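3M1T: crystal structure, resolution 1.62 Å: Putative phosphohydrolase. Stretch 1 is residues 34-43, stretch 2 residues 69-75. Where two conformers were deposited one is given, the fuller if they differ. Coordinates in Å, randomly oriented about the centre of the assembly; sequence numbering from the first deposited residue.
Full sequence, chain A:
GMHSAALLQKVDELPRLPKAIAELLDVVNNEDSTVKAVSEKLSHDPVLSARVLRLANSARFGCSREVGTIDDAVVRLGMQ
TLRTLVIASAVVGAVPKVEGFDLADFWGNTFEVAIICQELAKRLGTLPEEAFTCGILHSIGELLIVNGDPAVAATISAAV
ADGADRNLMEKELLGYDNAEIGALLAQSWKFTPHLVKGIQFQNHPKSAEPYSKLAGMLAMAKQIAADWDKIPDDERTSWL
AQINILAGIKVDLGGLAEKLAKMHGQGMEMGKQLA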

ATOM      1  N   THR A  34     -13.202  12.045 -16.878  1.00 23.62           N
ATOM      2  CA  THR A  34     -13.474  13.455 -16.602  1.00 24.43           C
ATOM      3  C   THR A  34     -13.760  13.702 -15.131  1.00 24.46           C
ATOM      4  O   THR A  34     -14.074  12.765 -14.377  1.00 22.67           O
ATOM      5  CB  THR A  34     -14.665  13.975 -17.383  1.00 24.78           C
ATOM      6  OG1 THR A  34     -15.864  13.276 -17.006  1.00 26.51           O
ATOM      7  CG2 THR A  34     -14.426  13.852 -18.910  1.00 25.42           C
ATOM      8  N   VAL A  35     -13.636  14.960 -14.726  1.00 24.70           N
ATOM      9  CA  VAL A  35     -13.993  15.368 -13.360  1.00 25.46           C
ATOM     10  C   VAL A  35     -15.464  15.057 -13.065  1.00 25.27           C
ATOM     11  O   VAL A  35     -15.795  14.575 -11.977  1.00 24.66           O
ATOM     12  CB  VAL A  35     -13.690  16.855 -13.142  1.00 25.66           C
ATOM     13  CG1 VAL A  35     -14.301  17.370 -11.824  1.00 26.83           C
ATOM     14  CG2 VAL A  35     -12.180  17.059 -13.155  1.00 25.21           C
ATOM     15  N   LYS A  36     -16.325  15.336 -14.041  1.00 24.84           N
ATOM     16  CA  LYS A  36     -17.750  14.998 -13.967  1.00 24.56           C
ATOM     17  C   LYS A  36     -17.957  13.504 -13.704  1.00 23.04           C
ATOM     18  O   LYS A  36     -18.747  13.121 -12.845  1.00 22.81           O
ATOM     19  CB  LYS A  36     -18.440  15.367 -15.284  1.00 25.40           C
ATOM     20  CG  LYS A  36     -19.933  15.313 -15.262  1.00 27.29           C
ATOM     21  CD  LYS A  36     -20.521  15.998 -16.498  1.00 30.17           C
ATOM     22  CE  LYS A  36     -22.041  16.028 -16.454  1.00 32.56           C
ATOM     23  NZ  LYS A  36     -22.618  16.998 -17.476  1.00 35.73           N
ATOM     24  N   ALA A  37     -17.248  12.667 -14.456  1.00 21.39           N
ATOM     25  CA  ALA A  37     -17.440  11.236 -14.367  1.00 19.91           C
ATOM     26  C   ALA A  37     -17.085  10.746 -12.973  1.00 18.56           C
ATOM     27  O   ALA A  37     -17.814   9.925 -12.381  1.00 18.39           O
ATOM     28  CB  ALA A  37     -16.613  10.525 -15.380  1.00 19.92           C
ATOM     29  N   VAL A  38     -15.954  11.219 -12.464  1.00 16.27           N
ATOM     30  CA  VAL A  38     -15.483  10.806 -11.129  1.00 16.22           C
ATOM     31  C   VAL A  38     -16.439  11.319 -10.042  1.00 15.94           C
ATOM     32  O   VAL A  38     -16.857  10.552  -9.144  1.00 15.42           O
ATOM     33  CB  VAL A  38     -14.050  11.300 -10.826  1.00 16.56           C
ATOM     34  CG1 VAL A  38     -13.722  11.055  -9.362  1.00 15.43           C
ATOM     35  CG2 VAL A  38     -13.009  10.582 -11.737  1.00 16.83           C
ATOM     36  N   SER A  39     -16.805  12.612 -10.145  1.00 16.29           N
ATOM     37  CA  SER A  39     -17.726  13.233  -9.168  1.00 16.89           C
ATOM     38  C   SER A  39     -19.095  12.580  -9.176  1.00 16.29           C
ATOM     39  O   SER A  39     -19.626  12.251  -8.099  1.00 16.48           O
ATOM     40  CB  SER A  39     -17.858  14.734  -9.419  1.00 17.71           C
ATOM     41  OG  SER A  39     -16.548  15.290  -9.453  1.00 20.95           O
ATOM     42  N   GLU A  40     -19.647  12.356 -10.365  1.00 15.71           N
ATOM     43  CA  GLU A  40     -20.947  11.710 -10.437  1.00 15.19           C
ATOM     44  C   GLU A  40     -20.891  10.305  -9.818  1.00 14.42           C
ATOM     45  O   GLU A  40     -21.784   9.956  -9.050  1.00 13.10           O
ATOM     46  CB  GLU A  40     -21.488  11.678 -11.856  1.00 16.80           C
ATOM     47  CG  GLU A  40     -21.916  13.068 -12.286  1.00 19.08           C
ATOM     48  CD  GLU A  40     -22.570  13.130 -13.647  1.00 24.06           C
ATOM     49  OE1 GLU A  40     -22.585  12.109 -14.388  1.00 23.82           O
ATOM     50  OE2 GLU A  40     -23.068  14.241 -13.965  1.00 27.31           O
ATOM     51  N   LYS A  41     -19.858   9.528 -10.132  1.00 13.00           N
ATOM     52  CA  LYS A  41     -19.820   8.141  -9.635  1.00 13.37           C
ATOM     53  C   LYS A  41     -19.782   8.149  -8.100  1.00 13.21           C
ATOM     54  O   LYS A  41     -20.487   7.384  -7.450  1.00 13.30           O
ATOM     55  CB  LYS A  41     -18.621   7.415 -10.231  1.00 13.62           C
ATOM     56  CG  LYS A  41     -18.664   5.908 -10.069  1.00 14.00           C
ATOM     57  CD  LYS A  41     -19.748   5.297 -10.907  1.00 13.53           C
ATOM     58  CE  LYS A  41     -19.767   3.768 -10.857  1.00 15.76           C
ATOM     59  NZ  LYS A  41     -20.743   3.113 -11.799  1.00 14.82           N
ATOM     60  N   LEU A  42     -18.957   9.023  -7.534  0.50 12.25           N
ATOM     61  CA  LEU A  42     -18.804   9.126  -6.078  0.50 12.48           C
ATOM     62  C   LEU A  42     -20.069   9.612  -5.417  0.50 13.09           C
ATOM     63  O   LEU A  42     -20.405   9.197  -4.307  0.50 14.12           O
ATOM     64  CB  LEU A  42     -17.702  10.118  -5.736  0.50 12.75           C
ATOM     65  CG  LEU A  42     -16.305   9.598  -6.001  0.50  8.28           C
ATOM     66  CD1 LEU A  42     -15.306  10.764  -6.027  0.50  8.56           C
ATOM     67  CD2 LEU A  42     -15.916   8.563  -4.941  0.50 10.49           C
ATOM     68  N   SER A  43     -20.778  10.497  -6.095  1.00 13.54           N
ATOM     69  CA  SER A  43     -22.042  11.055  -5.515  1.00 13.49           C
ATOM     70  C   SER A  43     -23.042   9.952  -5.085  1.00 13.15           C
ATOM     71  O   SER A  43     -23.832  10.159  -4.154  1.00 12.78           O
ATOM     72  CB  SER A  43     -22.697  12.051  -6.484  1.00 13.42           C
ATOM     73  OG  SER A  43     -23.394  11.421  -7.553  1.00 14.35           O
ATOM     74  N   THR A  69     -16.836  19.061   0.657  1.00 30.88           N
ATOM     75  CA  THR A  69     -17.459  18.286  -0.408  1.00 30.06           C
ATOM     76  C   THR A  69     -16.405  17.771  -1.402  1.00 29.60           C
ATOM     77  O   THR A  69     -15.281  18.262  -1.438  1.00 28.79           O
ATOM     78  CB  THR A  69     -18.521  19.096  -1.187  1.00 30.09           C
ATOM     79  OG1 THR A  69     -17.868  19.982  -2.103  1.00 29.06           O
ATOM     80  CG2 THR A  69     -19.452  19.886  -0.237  1.00 29.68           C
ATOM     81  N   ILE A  70     -16.797  16.780  -2.197  1.00 29.24           N
ATOM     82  CA  ILE A  70     -15.953  16.237  -3.268  1.00 29.33           C
ATOM     83  C   ILE A  70     -15.700  17.289  -4.359  1.00 30.54           C
ATOM     84  O   ILE A  70     -14.581  17.409  -4.867  1.00 30.73           O
ATOM     85  CB  ILE A  70     -16.600  14.986  -3.915  1.00 28.47           C
ATOM     86  CG1 ILE A  70     -16.691  13.836  -2.898  1.00 28.30           C
ATOM     87  CG2 ILE A  70     -15.828  14.561  -5.179  1.00 28.73           C
ATOM     88  CD1 ILE A  70     -15.317  13.291  -2.398  1.00 24.53           C
ATOM     89  N   ASP A  71     -16.740  18.031  -4.740  1.00 31.72           N
ATOM     90  CA  ASP A  71     -16.587  19.122  -5.719  1.00 32.74           C
ATOM     91  C   ASP A  71     -15.490  20.069  -5.244  1.00 32.91           C
ATOM     92  O   ASP A  71     -14.656  20.533  -6.023  1.00 33.35           O
ATOM     93  CB  ASP A  71     -17.894  19.918  -5.873  1.00 33.28           C
ATOM     94  CG  ASP A  71     -18.999  19.137  -6.572  1.00 34.68           C
ATOM     95  OD1 ASP A  71     -18.714  18.107  -7.234  1.00 36.10           O
ATOM     96  OD2 ASP A  71     -20.167  19.591  -6.465  1.00 37.04           O
ATOM     97  N   ASP A  72     -15.520  20.330  -3.945  1.00 33.64           N
ATOM     98  CA  ASP A  72     -14.529  21.138  -3.249  1.00 34.32           C
ATOM     99  C   ASP A  72     -13.141  20.530  -3.361  1.00 34.20           C
ATOM    100  O   ASP A  72     -12.206  21.182  -3.807  1.00 34.48           O
ATOM    101  CB  ASP A  72     -14.904  21.204  -1.768  1.00 34.80           C
ATOM    102  CG  ASP A  72     -14.931  22.590  -1.249  1.00 37.75           C
ATOM    103  OD1 ASP A  72     -13.818  23.131  -1.028  1.00 42.10           O
ATOM    104  OD2 ASP A  72     -16.061  23.122  -1.057  1.00 39.24           O
ATOM    105  N   ALA A  73     -13.012  19.273  -2.935  1.00 33.91           N
ATOM    106  CA  ALA A  73     -11.729  18.559  -3.006  1.00 33.37           C
ATOM    107  C   ALA A  73     -11.132  18.564  -4.420  1.00 33.12           C
ATOM    108  O   ALA A  73      -9.933  18.759  -4.577  1.00 33.01           O
ATOM    109  CB  ALA A  73     -11.886  17.134  -2.491  1.00 32.79           C
ATOM    110  N   VAL A  74     -11.954  18.383  -5.455  1.00 33.39           N
ATOM    111  CA  VAL A  74     -11.443  18.377  -6.843  1.00 34.16           C
ATOM    112  C   VAL A  74     -10.668  19.661  -7.133  1.00 35.01           C
ATOM    113  O   VAL A  74      -9.618  19.643  -7.779  1.00 35.45           O
ATOM    114  CB  VAL A  74     -12.578  18.219  -7.891  1.00 34.04           C
ATOM    115  CG1 VAL A  74     -12.037  18.350  -9.316  1.00 34.69           C
ATOM    116  CG2 VAL A  74     -13.267  16.898  -7.727  1.00 33.81           C
ATOM    117  N   VAL A  75     -11.201  20.775  -6.633  1.00 35.92           N
ATOM    118  CA  VAL A  75     -10.571  22.084  -6.783  1.00 35.81           C
ATOM    119  C   VAL A  75      -9.444  22.332  -5.767  1.00 35.85           C
ATOM    120  O   VAL A  75      -8.370  22.771  -6.154  1.00 36.42           O
ATOM    121  CB  VAL A  75     -11.618  23.212  -6.694  1.00 35.90           C
ATOM    122  CG1 VAL A  75     -10.941  24.574  -6.833  1.00 35.22           C
ATOM    123  CG2 VAL A  75     -12.693  23.012  -7.779  1.00 36.04           C
TER

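Each stretch is a short helical segment that begins with a threonine. In stretch 1 the helix starts at Val35; in stretch 2 it runs from Ile70 through Val75 and continues later in the chain. The two N-to-C directions make an angle of 147°, so the helices run roughly antiparallel. Their axes approach to 10.6 Å, a spacing that leaves the contact to side chains. The register follows from the antiparallel course: Val35 CA lies 7.6 Å from Val74 CA, and Ser39 CA lies 6.9 Å from Ile70 CA. A step of four residues along one helix is thus matched by a step of four back along the other, about one turn in each.

Both helices are capped in the same way. Thr34 OG1 accepts from Ala37 N at 3.0 Å, and Thr69 OG1 accepts from Asp72 N at 3.0 Å. Each cap satisfies an amide in the first turn, where no preceding turn can supply a carbonyl. Backbone bonds then take over, such as Val38 N to Thr34 O at 3.1 Å and Ala73 N to Thr69 O at 2.9 Å.

No hydrogen bond crosses between the stretches. The contact is made by packing, and it is small, with 222 Å² buried over both sides. Val35, Ser39 and Leu42 direct their CA-to-CB bonds toward stretch 2. Ile70 and Val74 direct theirs toward stretch 1. The spacing of these residues places them along one side of each helix.

At one end, Val35 CG1 meets Val74 CG1 at 3.5 Å, a close methyl contact. Both valines have the t rotamer. Towards the other end, Leu42 CD1 packs on Ile70 CG2 at 3.9 Å. Leu42 is buried, and two conformers were deposited for it.

Ser39 sits between these two apolar pairs. Ser39 OG lies 4.0 Å from Val74 CG2 and 4.4 Å from Ile70 CG2. The hydroxyl is not left unpaired beside these methyl groups: Ser39 OG donates to Val35 O at 2.7 Å, within its own helix. Val35 O also accepts from Ser39 N at 2.9 Å. The m rotamer of Ser39 folds OG back to that carbonyl.

Asp71 adds a peripheral contact. Its CA-to-CB bond points sideways, but the end of the side chain comes nearer, and Asp71 OD1 lies 4.1 Å from Ser39 CB. The CA-to-CB bonds of Lys36 and Glu40 point away from stretch 2, and neither residue touches it.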